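Local coordinates for phosphate-binding protein PstS 2 (Streptococcus pneumoniae, PDB 4H1X), which probably binds phosphate outside the cell membrane as the solute-binding lipoprotein of the PstSACB ABC transporter, which imports phosphate, at residues G69-G74 / A233-N238. Numbering follows the deposited sequence. Where two conformers were deposited one is given.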
loop_
_atom_site.group_PDB
_atom_site.type_symbol
_atom_site.label_atom_id
_atom_site.label_comp_id
_atom_site.label_asym_id
_atom_site.label_seq_id
_atom_site.Cartn_x
_atom_site.Cartn_y
_atom_site.Cartn_z
ATOM N N GLY A 69 -10.419 -2.224 -12.999
ATOM C CA GLY A 69 -10.111 -1.406 -11.828
ATOM C C GLY A 69 -8.884 -1.937 -11.121
ATOM O O GLY A 69 -8.261 -2.901 -11.585
ATOM N N TYR A 70 -8.513 -1.288 -10.007
ATOM C CA TYR A 70 -7.361 -1.744 -9.240
ATOM C C TYR A 70 -7.738 -1.784 -7.763
ATOM O O TYR A 70 -8.488 -0.925 -7.280
ATOM C CB TYR A 70 -6.098 -0.890 -9.478
ATOM C CG TYR A 70 -6.361 0.598 -9.350
ATOM C CD1 TYR A 70 -6.392 1.218 -8.101
ATOM C CD2 TYR A 70 -6.566 1.391 -10.477
ATOM C CE1 TYR A 70 -6.673 2.583 -7.978
ATOM C CE2 TYR A 70 -6.855 2.749 -10.364
ATOM C CZ TYR A 70 -6.884 3.346 -9.118
ATOM O OH TYR A 70 -7.167 4.690 -9.030
ATOM N N ILE A 71 -7.236 -2.795 -7.060
ATOM C CA ILE A 71 -7.484 -2.980 -5.624
ATOM C C ILE A 71 -6.229 -3.484 -4.932
ATOM O O ILE A 71 -5.324 -4.054 -5.575
ATOM C CB ILE A 71 -8.637 -4.034 -5.380
ATOM C CG1 ILE A 71 -8.240 -5.446 -5.953
ATOM C CG2 ILE A 71 -10.026 -3.559 -5.899
ATOM C CD1 ILE A 71 -9.200 -6.621 -5.728
ATOM N N SER A 72 -6.206 -3.343 -3.597
ATOM C CA SER A 72 -5.155 -3.929 -2.775
ATOM C C SER A 72 -5.190 -5.446 -3.021
ATOM O O SER A 72 -6.281 -6.040 -3.031
ATOM C CB SER A 72 -5.407 -3.597 -1.302
ATOM O OG SER A 72 -5.362 -2.200 -1.068
ATOM N N LEU A 73 -4.037 -6.076 -3.277
ATOM C CA LEU A 73 -3.957 -7.513 -3.580
ATOM C C LEU A 73 -4.645 -8.410 -2.522
ATOM O O LEU A 73 -5.308 -9.361 -2.895
ATOM C CB LEU A 73 -2.497 -7.940 -3.755
ATOM C CG LEU A 73 -2.236 -9.399 -4.133
ATOM C CD1 LEU A 73 -2.975 -9.799 -5.441
ATOM C CD2 LEU A 73 -0.750 -9.645 -4.281
ATOM N N GLY A 74 -4.503 -8.077 -1.235
ATOM C CA GLY A 74 -5.115 -8.838 -0.146
ATOM C C GLY A 74 -6.635 -8.864 -0.164
ATOM O O GLY A 74 -7.252 -9.699 0.512
ATOM N N ALA A 233 -3.621 -5.399 -7.340
ATOM C CA ALA A 233 -4.167 -6.274 -8.373
ATOM C C ALA A 233 -4.986 -5.438 -9.335
ATOM O O ALA A 233 -5.770 -4.574 -8.892
ATOM C CB ALA A 233 -5.052 -7.354 -7.743
ATOM N N VAL A 234 -4.815 -5.688 -10.620
ATOM C CA VAL A 234 -5.614 -5.073 -11.686
ATOM C C VAL A 234 -6.681 -6.089 -11.994
ATOM O O VAL A 234 -6.354 -7.228 -12.376
ATOM C CB VAL A 234 -4.776 -4.680 -12.921
ATOM C CG1 VAL A 234 -5.683 -4.111 -14.009
ATOM C CG2 VAL A 234 -3.700 -3.670 -12.544
ATOM N N VAL A 235 -7.936 -5.717 -11.805
ATOM C CA VAL A 235 -9.011 -6.688 -11.886
ATOM C C VAL A 235 -10.012 -6.359 -13.004
ATOM O O VAL A 235 -10.322 -5.190 -13.265
ATOM C CB VAL A 235 -9.743 -6.839 -10.513
ATOM C CG1 VAL A 235 -8.849 -7.538 -9.479
ATOM C CG2 VAL A 235 -10.249 -5.490 -9.962
ATOM N N VAL A 236 -10.517 -7.414 -13.627
ATOM C CA VAL A 236 -11.514 -7.383 -14.691
ATOM C C VAL A 236 -12.677 -8.308 -14.304
ATOM O O VAL A 236 -12.580 -9.062 -13.333
ATOM C CB VAL A 236 -10.913 -7.772 -16.078
ATOM C CG1 VAL A 236 -9.822 -6.793 -16.510
ATOM C CG2 VAL A 236 -10.404 -9.221 -16.089
ATOM N N ASN A 237 -13.768 -8.245 -15.066
ATOM C CA ASN A 237 -14.914 -9.101 -14.830
ATOM C C ASN A 237 -14.541 -10.537 -15.202
ATOM O O ASN A 237 -13.722 -10.737 -16.097
ATOM C CB ASN A 237 -16.084 -8.604 -15.672
ATOM C CG ASN A 237 -17.389 -9.260 -15.319
ATOM O OD1 ASN A 237 -17.711 -10.348 -15.789
ATOM N ND2 ASN A 237 -18.177 -8.592 -14.500
ATOM N N ASN A 238 -15.092 -11.522 -14.500
ATOM C CA ASN A 238 -14.836 -12.945 -14.797
ATOM C C ASN A 238 -15.228 -13.338 -16.244
ATOM O O ASN A 238 -14.670 -14.291 -16.784
ATOM C CB ASN A 238 -15.569 -13.829 -13.794
ATOM C CG ASN A 238 -14.809 -14.010 -12.524
ATOM O OD1 ASN A 238 -13.587 -14.231 -12.537
ATOM N ND2 ASN A 238 -15.516 -13.919 -11.402
#
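I71 and V235 meet on one face of the sheet, their side chains crossing at about a right angle, with CD1 of I71 3.9 Å from CG1 of V235. CG1 of I71 sits between the backbone N and the carbonyl carbon (chi1 62°), and an extended chi2 (176°) carries CD1 over to the valine. The CB of A233 fills in beside this pair: CG1 of I71, directly across the strands, packs against it, and CD1 of L73 reaches it at 3.9 Å from the start of the 3-10 turn. CG2 of V235 lies against the G69 carbonyl, 3.6 Å from G69 O. Helix 54-63 covers this face, with V57 and L58 against I71 and V61 against V235.

The backbones run antiparallel, joining strand 67-72 to the long strand 223-236. In a periplasmic binding protein fold the chain crosses between two alpha/beta lobes; here a strand from late in the sequence is built into the lobe formed by the N-terminal part, next to strand 67-72 and, through V234 and V236, strand 81-85.

Two hydrogen-bonded pairs, G69 with V235 and I71 with A233, flank the non-hydrogen-bonded pair Y70 with V234. The I71 pair exchanges bonds of 2.9 Å from I71 N to A233 O and 2.8 Å from A233 N to I71 O. The G69 pair is bonded both ways too, V235 N to G69 O at 2.8 Å and G69 N to V235 O at 3.0 Å. Between them, Y70 CA lies 3.3 Å from A233 O in a CA-H...O contact. The Y70 side chain projects from the opposite face, shared with V234; its ring stacks on F26 of helix 21-30, which V234 also touches, and its OH hydrogen-bonds R16 N.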